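Local coordinates for protein acyl-CoA dehydrogenase (Slackia heliotrinireducens, PDB 4RM7) that belongs to the acyl-CoA dehydrogenase family, whose subunits combine an N-terminal helical domain, a middle beta domain and a C-terminal helical domain, at residues Gly245-Thr249 and Tyr362-Asp366. Residues are numbered along the deposited sequence.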
loop_
_atom_site.group_PDB
_atom_site.type_symbol
_atom_site.label_atom_id
_atom_site.label_comp_id
_atom_site.label_asym_id
_atom_site.label_seq_id
_atom_site.Cartn_x
_atom_site.Cartn_y
_atom_site.Cartn_z
ATOM N N GLY A 245 16.865 -3.634 -22.851
ATOM C CA GLY A 245 16.575 -2.249 -22.518
ATOM C C GLY A 245 15.877 -2.124 -21.174
ATOM O O GLY A 245 16.071 -1.153 -20.453
ATOM N N ARG A 246 15.065 -3.120 -20.825
ATOM C CA ARG A 246 14.400 -3.131 -19.538
ATOM C C ARG A 246 15.397 -3.375 -18.410
ATOM O O ARG A 246 15.294 -2.758 -17.350
ATOM C CB ARG A 246 13.304 -4.186 -19.504
ATOM C CG ARG A 246 12.206 -3.895 -20.465
ATOM C CD ARG A 246 11.034 -4.776 -20.285
ATOM N NE ARG A 246 10.102 -4.546 -21.382
ATOM C CZ ARG A 246 9.663 -5.490 -22.199
ATOM N NH1 ARG A 246 10.046 -6.746 -22.033
ATOM N NH2 ARG A 246 8.832 -5.172 -23.172
ATOM N N VAL A 247 16.370 -4.254 -18.635
ATOM C CA VAL A 247 17.375 -4.495 -17.608
ATOM C C VAL A 247 18.182 -3.214 -17.353
ATOM O O VAL A 247 18.365 -2.800 -16.207
ATOM C CB VAL A 247 18.304 -5.656 -17.977
ATOM C CG1 VAL A 247 19.252 -5.934 -16.827
ATOM C CG2 VAL A 247 17.470 -6.918 -18.294
ATOM N N PHE A 248 18.617 -2.576 -18.431
ATOM C CA PHE A 248 19.318 -1.305 -18.363
ATOM C C PHE A 248 18.539 -0.257 -17.596
ATOM O O PHE A 248 19.088 0.421 -16.732
ATOM C CB PHE A 248 19.609 -0.788 -19.768
ATOM C CG PHE A 248 20.623 -1.594 -20.498
ATOM C CD1 PHE A 248 21.398 -2.527 -19.817
ATOM C CD2 PHE A 248 20.807 -1.431 -21.868
ATOM C CE1 PHE A 248 22.337 -3.274 -20.491
ATOM C CE2 PHE A 248 21.750 -2.180 -22.555
ATOM C CZ PHE A 248 22.513 -3.108 -21.874
ATOM N N THR A 249 17.259 -0.130 -17.914
ATOM C CA THR A 249 16.427 0.882 -17.287
ATOM C C THR A 249 16.256 0.612 -15.798
ATOM O O THR A 249 16.283 1.527 -14.969
ATOM C CB THR A 249 15.066 0.954 -17.971
ATOM O OG1 THR A 249 15.242 1.566 -19.244
ATOM C CG2 THR A 249 14.106 1.789 -17.176
ATOM N N TYR A 362 10.744 6.096 -15.364
ATOM C CA TYR A 362 11.034 4.699 -15.596
ATOM C C TYR A 362 9.778 3.804 -15.592
ATOM O O TYR A 362 9.780 2.723 -16.159
ATOM C CB TYR A 362 12.045 4.229 -14.555
ATOM C CG TYR A 362 13.412 4.857 -14.734
ATOM C CD1 TYR A 362 13.892 5.181 -16.002
ATOM C CD2 TYR A 362 14.218 5.137 -13.641
ATOM C CE1 TYR A 362 15.142 5.748 -16.169
ATOM C CE2 TYR A 362 15.471 5.698 -13.800
ATOM C CZ TYR A 362 15.931 5.997 -15.061
ATOM O OH TYR A 362 17.176 6.556 -15.209
ATOM N N GLN A 363 8.695 4.261 -14.983
ATOM C CA GLN A 363 7.461 3.486 -15.003
ATOM C C GLN A 363 6.794 3.481 -16.376
ATOM O O GLN A 363 5.891 2.682 -16.595
ATOM C CB GLN A 363 6.491 4.007 -13.960
ATOM C CG GLN A 363 6.939 3.734 -12.532
ATOM C CD GLN A 363 5.878 4.136 -11.513
ATOM O OE1 GLN A 363 6.117 4.976 -10.651
ATOM N NE2 GLN A 363 4.699 3.534 -11.615
ATOM N N PHE A 364 7.236 4.366 -17.282
ATOM C CA PHE A 364 6.771 4.388 -18.689
ATOM C C PHE A 364 7.765 3.816 -19.686
ATOM O O PHE A 364 7.384 3.343 -20.754
ATOM C CB PHE A 364 6.459 5.805 -19.164
ATOM C CG PHE A 364 5.410 6.476 -18.374
ATOM C CD1 PHE A 364 4.089 6.123 -18.529
ATOM C CD2 PHE A 364 5.736 7.468 -17.476
ATOM C CE1 PHE A 364 3.112 6.754 -17.802
ATOM C CE2 PHE A 364 4.761 8.096 -16.749
ATOM C CZ PHE A 364 3.453 7.742 -16.908
ATOM N N ALA A 365 9.041 3.900 -19.353
ATOM C CA ALA A 365 10.087 3.516 -20.287
ATOM C C ALA A 365 10.118 2.013 -20.455
ATOM O O ALA A 365 9.995 1.277 -19.478
ATOM C CB ALA A 365 11.447 4.012 -19.804
ATOM N N ASP A 366 10.299 1.576 -21.694
ATOM C CA ASP A 366 10.528 0.180 -21.993
ATOM C C ASP A 366 9.385 -0.660 -21.494
ATOM O O ASP A 366 9.598 -1.723 -20.916
ATOM C CB ASP A 366 11.839 -0.302 -21.365
ATOM C CG ASP A 366 13.018 0.550 -21.761
ATOM O OD1 ASP A 366 13.573 0.350 -22.872
ATOM O OD2 ASP A 366 13.387 1.422 -20.952
#
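Asp-366 and Thr-249 bury the most surface where the loop 362-366 lies against the helical turn 245-249. Asp-366 points its CA-to-CB bond toward the helix, and Asp-366 OD2 accepts a hydrogen bond from Thr-249 OG1 at 2.5 Å. Threonine suits this place because it carries a donor and a methyl on one beta-carbon: Thr-249 CG2 packs 3.6 Å from Tyr-362 CD1 and lies 4.3 Å from Ala-365 CB. One turn back, Gly-245 lets the carboxylate settle close to the helix, since a CB there would clash with Asp-366 OD1. In the C-terminal helical domain of this acyl-CoA dehydrogenase, the contact ties the long helix 234-270 to the connection between helices 351-362 and 369-386. The extended Arg-246 side chain projects outward from the helix and slants back toward its N-terminal end, so that Arg-246 NE donates to Asp-366 O at 2.9 Å, while Arg-246 CG lies 3.7 Å from Asp-366 CB. Asp-366 has a left-handed backbone, which aspartate tolerates better than most non-glycine residues, and its short carboxylate reaches the Thr-249 hydroxyl. The Tyr-362 hydroxyl bonds to Glu-256 farther along helix 234-270, and Lys-323 of helix 316-341 holds the carbonyls of Tyr-362 and Ala-365.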